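Local coordinates for protein 2-hydroxyisobutyryl-CoA synthetase (Aquincola tertiaricarbonis, PDB 6HDY) that belongs to the AMP-binding (ANL) family of enzymes, built of a large N-terminal part and a smaller C-terminal domain, at residues Ala288-Ser293 / Leu298-Ile303; Pro258-Arg263 / Glu385-Leu390; Tyr224-Ala229 / Asp262-Ala267; Arg32-Arg37 / Glu186-Lys191. All blocks are in the same frame, centred on the assembly; numbering follows the deposited sequence.

Contact 1 (Ala288-Ser293 / Leu298-Ile303); sequences AGTEQS and LCWQDI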
# COMPACT_ATOMS: atom_id res chain seq x y z
N ALA A 288 -3.40 -23.26 3.80
CA ALA A 288 -3.57 -22.96 2.37
C ALA A 288 -3.78 -24.18 1.52
O ALA A 288 -3.08 -25.18 1.67
CB ALA A 288 -2.36 -22.17 1.84
N GLY A 289 -4.67 -24.03 0.54
CA GLY A 289 -4.91 -25.06 -0.46
C GLY A 289 -3.78 -25.12 -1.48
O GLY A 289 -2.97 -24.17 -1.59
N THR A 290 -3.66 -26.25 -2.19
CA THR A 290 -2.60 -26.42 -3.19
C THR A 290 -3.24 -26.64 -4.58
O THR A 290 -4.45 -26.78 -4.66
CB THR A 290 -1.60 -27.51 -2.77
OG1 THR A 290 -2.22 -28.78 -2.90
CG2 THR A 290 -1.08 -27.33 -1.36
N GLU A 291 -2.45 -26.61 -5.66
CA GLU A 291 -2.99 -26.80 -7.01
C GLU A 291 -3.82 -28.10 -7.16
O GLU A 291 -4.88 -28.05 -7.79
CB GLU A 291 -1.90 -26.72 -8.08
CG GLU A 291 -2.47 -26.69 -9.50
CD GLU A 291 -1.47 -26.54 -10.62
OE1 GLU A 291 -0.25 -26.51 -10.34
OE2 GLU A 291 -1.91 -26.43 -11.78
N GLN A 292 -3.37 -29.21 -6.54
CA GLN A 292 -4.05 -30.51 -6.59
C GLN A 292 -5.05 -30.67 -5.44
O GLN A 292 -6.16 -31.15 -5.69
CB GLN A 292 -3.08 -31.70 -6.68
CG GLN A 292 -2.07 -31.63 -7.87
CD GLN A 292 -0.91 -30.67 -7.63
OE1 GLN A 292 -0.57 -30.33 -6.49
NE2 GLN A 292 -0.29 -30.17 -8.69
N SER A 293 -4.69 -30.28 -4.20
CA SER A 293 -5.60 -30.31 -3.05
C SER A 293 -6.22 -28.92 -3.04
O SER A 293 -5.92 -28.09 -2.17
CB SER A 293 -4.81 -30.57 -1.77
OG SER A 293 -3.94 -31.68 -1.93
N LEU A 298 -4.58 -26.92 3.51
CA LEU A 298 -3.69 -27.82 4.25
C LEU A 298 -3.07 -27.00 5.40
O LEU A 298 -2.91 -25.79 5.28
CB LEU A 298 -2.56 -28.33 3.34
CG LEU A 298 -2.90 -29.24 2.15
CD1 LEU A 298 -1.65 -29.90 1.63
CD2 LEU A 298 -4.01 -30.28 2.48
N CYS A 299 -2.70 -27.66 6.50
CA CYS A 299 -2.03 -27.07 7.65
C CYS A 299 -0.55 -27.34 7.45
O CYS A 299 -0.11 -28.45 7.71
CB CYS A 299 -2.52 -27.69 8.96
SG CYS A 299 -4.30 -27.52 9.23
N TRP A 300 0.20 -26.34 6.97
CA TRP A 300 1.65 -26.45 6.75
C TRP A 300 2.35 -26.40 8.11
O TRP A 300 2.86 -25.38 8.54
CB TRP A 300 2.11 -25.35 5.79
CG TRP A 300 1.49 -25.42 4.43
CD1 TRP A 300 0.18 -25.24 4.12
CD2 TRP A 300 2.18 -25.60 3.18
NE1 TRP A 300 -0.01 -25.34 2.76
CE2 TRP A 300 1.21 -25.55 2.16
CE3 TRP A 300 3.53 -25.78 2.83
CZ2 TRP A 300 1.54 -25.68 0.79
CZ3 TRP A 300 3.86 -25.92 1.48
CH2 TRP A 300 2.87 -25.87 0.48
N GLN A 301 2.30 -27.56 8.81
CA GLN A 301 2.71 -27.82 10.19
C GLN A 301 4.15 -27.43 10.56
O GLN A 301 4.38 -27.06 11.72
CB GLN A 301 2.45 -29.29 10.54
CG GLN A 301 0.96 -29.66 10.61
CD GLN A 301 0.17 -28.89 11.64
OE1 GLN A 301 -0.15 -27.70 11.47
NE2 GLN A 301 -0.24 -29.55 12.71
N ASP A 302 5.11 -27.56 9.63
CA ASP A 302 6.52 -27.21 9.87
C ASP A 302 6.80 -25.71 9.73
O ASP A 302 7.94 -25.27 9.95
CB ASP A 302 7.46 -28.05 9.01
CG ASP A 302 7.09 -28.01 7.55
OD1 ASP A 302 6.12 -28.70 7.16
OD2 ASP A 302 7.75 -27.26 6.80
N ILE A 303 5.77 -24.92 9.34
CA ILE A 303 5.87 -23.46 9.25
C ILE A 303 5.26 -22.87 10.55
O ILE A 303 5.92 -22.13 11.25
CB ILE A 303 5.23 -22.87 7.94
CG1 ILE A 303 6.03 -23.34 6.68
CG2 ILE A 303 5.16 -21.32 8.02
CD1 ILE A 303 5.44 -23.01 5.30
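The carbonyl oxygen of Ala288 is gripped by two donors, one from the backbone and one from an indole. Leu298 N reaches Ala288 O at 2.9 Å, and Trp300 NE1 reaches the same Ala288 O at 3.3 Å; the two come from opposite faces of the carbonyl plane. Their approaches differ: the amide of Leu298 stands well above that plane, 74° out of it, whereas the indole N-H is tilted from it by only 22° and points almost straight at the oxygen, which lies in the plane of the Trp300 ring at its edge. A third bond, from Ala288 N to Leu298 O at 3.0 Å, completes an antiparallel hydrogen-bonded pair between strands 287-288 and 297-299, neighbours in a three-stranded antiparallel sheet.

Beyond the pair the chain turns back through an ST motif, in which Thr290 OG1 accepts from Ser293 N at 3.2 Å. With OG1 between backbone N and carbonyl carbon (chi1 72°), Thr290 CG2 falls beside the backbone N, anti to the carbonyl carbon, and points across the contact. Thr290 CG2 meets Trp300 CZ2 obliquely at 3.8 Å and Leu298 CD1 at 4.0 Å. Ser293 CB approaches the other branch of Leu298, CD2, at 4.3 Å, while its OG is bonded to Cys355 N. Around the indole, Tyr359 meets the ring and Ile154 of helix 141-157 packs against it.

Because the indole N-H is spent on a backbone carbonyl, this buried ring has its one polar atom satisfied, and its rotation is tied to the strand pairing it flanks.

Contact 2 (Pro258-Arg263 / Glu385-Leu390); sequences PGVKDR and EIDAAL
Val260 and Asp387 make the closest approach between two packed helices, 258-268 of the AMP-binding enzyme family region and 383-391 of its C-terminal family region, so this is a helix-helix contact joining the two parts of an ANL-family fold. Val260 CG2 lies 3.4 Å from Asp387 OD2, a methyl against a carboxylate oxygen, and the two side chains cross at about a right angle. The carboxylate gets there because Asp387 carries CG away from its backbone N (chi1 -170°), which swings the acid toward the valine.

The axes of the short segments pass 7.9 Å apart at an angle of 54°. The closeness is consistent with Gly259 facing Ala388: their CA atoms are 5.5 Å apart, and the glycine puts no side chain between the helices.

In the next shell, Asp387 OD1 has a long, weak ion pair with Arg469 NH1, and its side chain also rests on His400 of strand 399-403. Ile386 and Leu390 turn to that strand and to strand 413-419, and helix 428-446 also packs on them, which anchors helix 383-391 in the C-terminal part. From the other helix, Arg263 extends its chain past the end of 385-390. Leu390 O sits oblique to its guanidinium, 4.5 Å from Arg263 NH2, a proximity and not a bond; Arg263 NH2 makes a weak hydrogen bond to Met393 O, while Arg263 NE is hydrogen-bonded to Asn391 O.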
# COMPACT_ATOMS: atom_id res chain seq x y z
N PRO A 258 -19.14 -23.22 -1.03
CA PRO A 258 -19.69 -23.80 -2.29
C PRO A 258 -20.06 -22.86 -3.46
O PRO A 258 -19.32 -22.85 -4.47
CB PRO A 258 -20.91 -24.56 -1.79
CG PRO A 258 -20.47 -25.07 -0.46
CD PRO A 258 -19.52 -24.06 0.13
N GLY A 259 -21.17 -22.11 -3.34
CA GLY A 259 -21.64 -21.18 -4.38
C GLY A 259 -20.77 -19.96 -4.64
O GLY A 259 -20.83 -19.37 -5.72
N VAL A 260 -19.97 -19.55 -3.64
CA VAL A 260 -19.07 -18.40 -3.74
C VAL A 260 -17.86 -18.80 -4.59
O VAL A 260 -17.54 -18.09 -5.55
CB VAL A 260 -18.67 -17.80 -2.35
CG1 VAL A 260 -17.66 -16.67 -2.49
CG2 VAL A 260 -19.90 -17.31 -1.59
N LYS A 261 -17.20 -19.95 -4.26
CA LYS A 261 -16.03 -20.44 -5.00
C LYS A 261 -16.36 -20.65 -6.49
O LYS A 261 -15.62 -20.19 -7.37
CB LYS A 261 -15.48 -21.74 -4.38
CG LYS A 261 -14.11 -22.13 -4.95
CD LYS A 261 -13.70 -23.56 -4.62
CE LYS A 261 -12.23 -23.76 -4.95
NZ LYS A 261 -11.75 -25.08 -4.48
N ASP A 262 -17.51 -21.31 -6.77
CA ASP A 262 -17.99 -21.61 -8.11
C ASP A 262 -18.30 -20.35 -8.91
O ASP A 262 -17.96 -20.29 -10.08
CB ASP A 262 -19.18 -22.59 -8.07
CG ASP A 262 -18.83 -23.95 -7.49
OD1 ASP A 262 -17.62 -24.25 -7.33
OD2 ASP A 262 -19.76 -24.74 -7.22
N ARG A 263 -18.91 -19.33 -8.26
CA ARG A 263 -19.19 -18.04 -8.90
C ARG A 263 -17.91 -17.32 -9.31
O ARG A 263 -17.85 -16.79 -10.42
CB ARG A 263 -20.04 -17.12 -7.99
CG ARG A 263 -21.55 -17.29 -8.20
CD ARG A 263 -22.36 -16.50 -7.19
NE ARG A 263 -23.79 -16.78 -7.29
CZ ARG A 263 -24.72 -15.90 -7.65
NH1 ARG A 263 -24.37 -14.64 -7.93
NH2 ARG A 263 -25.99 -16.26 -7.73
N GLU A 385 -23.15 -19.68 6.22
CA GLU A 385 -24.13 -20.70 5.81
C GLU A 385 -25.24 -20.07 4.95
O GLU A 385 -25.67 -20.66 3.96
CB GLU A 385 -24.72 -21.42 7.03
CG GLU A 385 -23.71 -22.24 7.83
CD GLU A 385 -24.20 -22.74 9.18
OE1 GLU A 385 -24.86 -21.97 9.91
OE2 GLU A 385 -23.90 -23.91 9.52
N ILE A 386 -25.63 -18.82 5.31
CA ILE A 386 -26.62 -17.99 4.60
C ILE A 386 -26.04 -17.54 3.26
O ILE A 386 -26.71 -17.64 2.23
CB ILE A 386 -27.10 -16.81 5.49
CG1 ILE A 386 -27.96 -17.35 6.66
CG2 ILE A 386 -27.84 -15.73 4.68
CD1 ILE A 386 -27.95 -16.49 7.88
N ASP A 387 -24.77 -17.07 3.27
CA ASP A 387 -24.04 -16.64 2.09
C ASP A 387 -23.95 -17.79 1.09
O ASP A 387 -24.23 -17.57 -0.08
CB ASP A 387 -22.62 -16.16 2.47
CG ASP A 387 -21.87 -15.46 1.36
OD1 ASP A 387 -22.49 -14.67 0.62
OD2 ASP A 387 -20.64 -15.67 1.26
N ALA A 388 -23.61 -19.01 1.56
CA ALA A 388 -23.50 -20.22 0.75
C ALA A 388 -24.83 -20.61 0.09
O ALA A 388 -24.84 -20.90 -1.11
CB ALA A 388 -22.99 -21.38 1.59
N ALA A 389 -25.95 -20.60 0.86
CA ALA A 389 -27.27 -20.98 0.36
C ALA A 389 -27.76 -20.01 -0.71
O ALA A 389 -28.24 -20.46 -1.75
CB ALA A 389 -28.27 -21.07 1.50
N LEU A 390 -27.58 -18.69 -0.48
CA LEU A 390 -28.00 -17.67 -1.44
C LEU A 390 -27.21 -17.67 -2.75
O LEU A 390 -27.81 -17.51 -3.82
CB LEU A 390 -27.96 -16.27 -0.81
CG LEU A 390 -28.98 -15.93 0.26
CD1 LEU A 390 -28.77 -14.55 0.72
CD2 LEU A 390 -30.42 -16.04 -0.27

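Contact 3 (Tyr224-Ala229 / Asp262-Ala267); sequences YAIHLA and DRIEEA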
# COMPACT_ATOMS: atom_id res chain seq x y z
N TYR A 224 -13.92 -9.00 -2.69
CA TYR A 224 -13.37 -8.10 -3.70
C TYR A 224 -13.40 -8.69 -5.10
O TYR A 224 -13.80 -7.98 -6.03
CB TYR A 224 -11.97 -7.59 -3.36
CG TYR A 224 -11.56 -6.45 -4.27
CD1 TYR A 224 -12.49 -5.51 -4.70
CD2 TYR A 224 -10.24 -6.29 -4.67
CE1 TYR A 224 -12.12 -4.43 -5.51
CE2 TYR A 224 -9.86 -5.23 -5.50
CZ TYR A 224 -10.80 -4.31 -5.91
OH TYR A 224 -10.44 -3.26 -6.71
N ALA A 225 -13.00 -9.96 -5.26
CA ALA A 225 -13.06 -10.64 -6.55
C ALA A 225 -14.50 -10.56 -7.17
O ALA A 225 -14.65 -10.23 -8.34
CB ALA A 225 -12.63 -12.08 -6.38
N ILE A 226 -15.55 -10.78 -6.36
CA ILE A 226 -16.93 -10.69 -6.81
C ILE A 226 -17.24 -9.25 -7.25
O ILE A 226 -17.76 -9.06 -8.35
CB ILE A 226 -17.97 -11.25 -5.78
CG1 ILE A 226 -17.94 -12.79 -5.76
CG2 ILE A 226 -19.42 -10.79 -6.11
CD1 ILE A 226 -18.00 -13.36 -4.39
N HIS A 227 -16.88 -8.25 -6.41
CA HIS A 227 -17.14 -6.84 -6.71
C HIS A 227 -16.45 -6.37 -7.99
O HIS A 227 -17.05 -5.66 -8.80
CB HIS A 227 -16.81 -5.94 -5.51
CG HIS A 227 -16.89 -4.46 -5.81
ND1 HIS A 227 -18.00 -3.91 -6.43
CD2 HIS A 227 -15.99 -3.48 -5.56
CE1 HIS A 227 -17.75 -2.61 -6.52
NE2 HIS A 227 -16.55 -2.30 -6.03
N LEU A 228 -15.20 -6.82 -8.18
CA LEU A 228 -14.38 -6.51 -9.34
C LEU A 228 -14.98 -7.03 -10.66
O LEU A 228 -14.85 -6.34 -11.68
CB LEU A 228 -12.94 -7.02 -9.11
CG LEU A 228 -11.82 -6.33 -9.87
CD1 LEU A 228 -11.77 -4.85 -9.55
CD2 LEU A 228 -10.50 -7.00 -9.57
N ALA A 229 -15.68 -8.20 -10.65
CA ALA A 229 -16.34 -8.74 -11.86
C ALA A 229 -17.53 -7.86 -12.29
O ALA A 229 -17.77 -7.67 -13.49
CB ALA A 229 -16.80 -10.18 -11.63
N ASP A 262 -17.51 -21.31 -6.77
CA ASP A 262 -17.99 -21.61 -8.11
C ASP A 262 -18.30 -20.35 -8.91
O ASP A 262 -17.96 -20.29 -10.08
CB ASP A 262 -19.18 -22.59 -8.07
CG ASP A 262 -18.83 -23.95 -7.49
OD1 ASP A 262 -17.62 -24.25 -7.33
OD2 ASP A 262 -19.76 -24.74 -7.22
N ARG A 263 -18.91 -19.33 -8.26
CA ARG A 263 -19.19 -18.04 -8.90
C ARG A 263 -17.91 -17.32 -9.31
O ARG A 263 -17.85 -16.79 -10.42
CB ARG A 263 -20.04 -17.12 -7.99
CG ARG A 263 -21.55 -17.29 -8.20
CD ARG A 263 -22.36 -16.50 -7.19
NE ARG A 263 -23.79 -16.78 -7.29
CZ ARG A 263 -24.72 -15.90 -7.65
NH1 ARG A 263 -24.37 -14.64 -7.93
NH2 ARG A 263 -25.99 -16.26 -7.73
N ILE A 264 -16.88 -17.33 -8.45
CA ILE A 264 -15.60 -16.66 -8.74
C ILE A 264 -14.85 -17.39 -9.87
O ILE A 264 -14.47 -16.75 -10.85
CB ILE A 264 -14.73 -16.40 -7.48
CG1 ILE A 264 -15.54 -15.65 -6.39
CG2 ILE A 264 -13.46 -15.62 -7.86
CD1 ILE A 264 -14.93 -15.65 -5.00
N GLU A 265 -14.67 -18.72 -9.76
CA GLU A 265 -14.01 -19.52 -10.80
C GLU A 265 -14.71 -19.37 -12.18
O GLU A 265 -14.02 -19.28 -13.19
CB GLU A 265 -13.96 -21.01 -10.42
CG GLU A 265 -13.01 -21.30 -9.27
CD GLU A 265 -12.60 -22.74 -9.04
OE1 GLU A 265 -13.27 -23.65 -9.58
OE2 GLU A 265 -11.60 -22.96 -8.32
N GLU A 266 -16.04 -19.29 -12.20
CA GLU A 266 -16.80 -19.13 -13.45
C GLU A 266 -16.59 -17.73 -14.06
O GLU A 266 -16.36 -17.62 -15.27
CB GLU A 266 -18.30 -19.47 -13.27
CG GLU A 266 -19.26 -18.83 -14.27
CD GLU A 266 -19.14 -19.27 -15.73
OE1 GLU A 266 -19.29 -20.48 -16.01
OE2 GLU A 266 -18.96 -18.38 -16.59
N ALA A 267 -16.69 -16.69 -13.22
CA ALA A 267 -16.55 -15.29 -13.64
C ALA A 267 -15.19 -14.99 -14.25
O ALA A 267 -15.11 -14.19 -15.17
CB ALA A 267 -16.81 -14.36 -12.45
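Two helical segments, 224-229 and 262-267, run in broadly similar directions at 43° to each other, their axes 10.0 Å apart at the closest point. The nearest backbone positions are Ile226 and Ile264, with Ala229 and Ala267 following.

Ile264 is the central residue, splitting its two branches between two partners. Its CG2 touches Ala225 CB at 3.9 Å, while Ile264 CG1 lies 3.8 Å from Ile226 CG1; the terminal methyls, Ile264 CD1 and Ile226 CD1, meet at 3.9 Å. Chi1 of -53° in Ile264 sets CG1 beside the backbone N, facing Ile226, and CG2 anti to that N, facing Ala225; Ile226 adopts the same form (-74°), and the two side chains cross at about a right angle. One turn on, the small Ala229 and Ala267 meet through their CB atoms at 4.3 Å. Between these two segments the touching is wholly apolar; one residue beyond, the hydroxyl of Tyr268 bonds Ala225 O.

Phe249 of strand 246-249 lies under the seam, touching both Ala225 and Ile264. Helices side by side over a parallel sheet, with strand 246-249 between them in sequence, are the hallmark of beta-alpha-beta crossovers in an alpha/beta fold, as seen in the large domain of ANL-family enzymes.

Contact 4 (Arg32-Arg37 / Glu186-Lys191); sequences RYWFPR and ERLRAK
Trp34 is the main residue of this contact, its indole edge docking on Arg187 and Leu188 at the end of helix 176-187, where the chain leaves the helix through a Schellman motif with Arg189 at positive phi. The N-terminal segment that carries Trp34 thereby packs on the large domain of the ANL fold.

The ring extends away from its backbone N (chi1 179°), which brings the six-membered part across to the helix end. There its edge meets the face of the arginine: Trp34 CZ2 stands 3.5 Å above the guanidinium plane of Arg187, offset toward the rim, and the two planes are 64° apart. The bend of the Arg187 chain at chi2 (54°) presents that face. The group is held by bonds outside the two segments, Arg187 NE to Asn149 OD1 and Arg187 NH1 to Tyr25 O, both fixing its rotation.

Within its own segment the indole edge also sits over the face of Phe35, with Trp34 CD1 3.4 Å above the centre of the Phe35 ring. Nearby, Glu186 OE2 is bonded to His123 NE2 of the second subunit. Close to the arginine, Leu188 completes the contact, its CD1 lying at the edge of the indole, 3.8 Å from Trp34 CZ3.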
# COMPACT_ATOMS: atom_id res chain seq x y z
N ARG A 32 6.76 -30.17 -8.05
CA ARG A 32 5.46 -29.72 -7.53
C ARG A 32 5.66 -28.98 -6.17
O ARG A 32 4.87 -28.06 -5.82
CB ARG A 32 4.55 -30.93 -7.33
CG ARG A 32 3.20 -30.59 -6.72
CD ARG A 32 2.36 -31.84 -6.52
NE ARG A 32 2.08 -32.47 -7.81
CZ ARG A 32 1.55 -33.67 -7.96
NH1 ARG A 32 1.33 -34.16 -9.17
NH2 ARG A 32 1.25 -34.41 -6.89
N TYR A 33 6.69 -29.41 -5.42
CA TYR A 33 6.99 -28.94 -4.07
C TYR A 33 8.21 -28.03 -4.02
O TYR A 33 9.21 -28.29 -4.70
CB TYR A 33 7.19 -30.13 -3.12
CG TYR A 33 6.30 -31.32 -3.43
CD1 TYR A 33 4.97 -31.35 -3.03
CD2 TYR A 33 6.80 -32.42 -4.13
CE1 TYR A 33 4.14 -32.43 -3.33
CE2 TYR A 33 5.99 -33.52 -4.40
CZ TYR A 33 4.67 -33.52 -4.00
OH TYR A 33 3.87 -34.61 -4.28
N TRP A 34 8.13 -26.97 -3.20
CA TRP A 34 9.22 -26.03 -2.94
C TRP A 34 10.22 -26.78 -2.06
O TRP A 34 11.41 -26.80 -2.37
CB TRP A 34 8.70 -24.75 -2.26
CG TRP A 34 9.76 -23.74 -1.93
CD1 TRP A 34 10.58 -23.74 -0.84
CD2 TRP A 34 10.04 -22.52 -2.63
NE1 TRP A 34 11.39 -22.63 -0.85
CE2 TRP A 34 11.07 -21.86 -1.94
CE3 TRP A 34 9.49 -21.91 -3.78
CZ2 TRP A 34 11.59 -20.63 -2.36
CZ3 TRP A 34 10.02 -20.70 -4.20
CH2 TRP A 34 11.06 -20.08 -3.50
N PHE A 35 9.72 -27.43 -0.99
CA PHE A 35 10.55 -28.26 -0.11
C PHE A 35 10.01 -29.69 -0.10
O PHE A 35 9.15 -30.01 0.72
CB PHE A 35 10.67 -27.67 1.31
CG PHE A 35 11.52 -26.43 1.43
CD1 PHE A 35 12.72 -26.31 0.74
CD2 PHE A 35 11.15 -25.39 2.28
CE1 PHE A 35 13.54 -25.19 0.90
CE2 PHE A 35 11.96 -24.26 2.43
CZ PHE A 35 13.15 -24.17 1.74
N PRO A 36 10.48 -30.57 -1.04
CA PRO A 36 9.96 -31.95 -1.08
C PRO A 36 9.94 -32.69 0.26
O PRO A 36 8.91 -33.29 0.58
CB PRO A 36 10.87 -32.65 -2.11
CG PRO A 36 11.35 -31.52 -3.00
CD PRO A 36 11.48 -30.33 -2.10
N ARG A 37 11.04 -32.64 1.05
CA ARG A 37 11.12 -33.34 2.34
C ARG A 37 10.12 -32.83 3.34
O ARG A 37 9.24 -33.60 3.70
CB ARG A 37 12.55 -33.35 2.93
CG ARG A 37 12.69 -34.14 4.25
CD ARG A 37 12.42 -35.64 4.07
NE ARG A 37 12.51 -36.39 5.33
CZ ARG A 37 11.97 -37.59 5.52
NH1 ARG A 37 12.12 -38.21 6.69
NH2 ARG A 37 11.25 -38.17 4.57
N GLU A 186 7.54 -11.40 -4.25
CA GLU A 186 8.92 -10.88 -4.36
C GLU A 186 9.93 -12.03 -4.25
O GLU A 186 10.81 -12.17 -5.12
CB GLU A 186 9.20 -9.82 -3.28
CG GLU A 186 8.51 -8.46 -3.49
CD GLU A 186 8.62 -7.43 -2.38
OE1 GLU A 186 9.04 -7.77 -1.26
OE2 GLU A 186 8.29 -6.25 -2.63
N ARG A 187 9.82 -12.86 -3.18
CA ARG A 187 10.72 -14.00 -2.95
C ARG A 187 10.56 -15.10 -4.03
O ARG A 187 11.55 -15.74 -4.43
CB ARG A 187 10.54 -14.56 -1.52
CG ARG A 187 11.44 -15.76 -1.17
CD ARG A 187 12.93 -15.49 -1.38
NE ARG A 187 13.74 -16.70 -1.18
CZ ARG A 187 14.04 -17.59 -2.13
NH1 ARG A 187 14.76 -18.66 -1.84
NH2 ARG A 187 13.60 -17.42 -3.37
N LEU A 188 9.34 -15.28 -4.55
CA LEU A 188 9.05 -16.26 -5.60
C LEU A 188 9.70 -15.86 -6.95
O LEU A 188 9.73 -16.66 -7.89
CB LEU A 188 7.52 -16.42 -5.75
CG LEU A 188 6.97 -17.49 -6.74
CD1 LEU A 188 7.65 -18.87 -6.54
CD2 LEU A 188 5.46 -17.56 -6.64
N ARG A 189 10.21 -14.60 -7.04
CA ARG A 189 10.77 -14.01 -8.24
C ARG A 189 9.65 -13.84 -9.29
O ARG A 189 9.88 -13.93 -10.50
CB ARG A 189 12.03 -14.74 -8.79
CG ARG A 189 13.08 -15.12 -7.73
CD ARG A 189 13.90 -13.95 -7.24
NE ARG A 189 14.59 -14.24 -5.98
CZ ARG A 189 14.46 -13.53 -4.85
NH1 ARG A 189 15.15 -13.86 -3.77
NH2 ARG A 189 13.66 -12.46 -4.82
N ALA A 190 8.43 -13.59 -8.81
CA ALA A 190 7.30 -13.32 -9.69
C ALA A 190 7.40 -11.82 -10.02
O ALA A 190 8.21 -11.13 -9.41
CB ALA A 190 5.98 -13.61 -8.94
N LYS A 191 6.64 -11.32 -10.99
CA LYS A 191 6.59 -9.88 -11.25
C LYS A 191 5.51 -9.36 -10.26
O LYS A 191 4.31 -9.53 -10.51
CB LYS A 191 6.16 -9.59 -12.70
CG LYS A 191 7.18 -9.96 -13.75
CD LYS A 191 6.54 -9.89 -15.12
CE LYS A 191 7.47 -10.28 -16.23
NZ LYS A 191 8.04 -11.64 -16.05

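Overall arrangement
Contacts 2 and 3 share helix 258-268, with Asp262 and Arg263 common to both; their centres are 12 Å apart, and Val260 CG1 touches Ile226 CD1 at 3.8 Å, so one helix links the parallel-sheet layer to the C-terminal part. Contacts 1 and 4 form a second pair, with centres 13 Å apart, meeting where Gln292 OE1 packs on Arg32 CD at 3.3 Å. The two pairs do not touch: the nearest atoms of contact 1 are about 7 Å from contact 2 and about 8 Å from contact 3, and contact 4 lies farther off. The ligand 8LQ lies at second-shell distance, about 9 Å from the side chain of Ala288, about 10 Å from that of Asp387 and about 11 Å from that of Ile264.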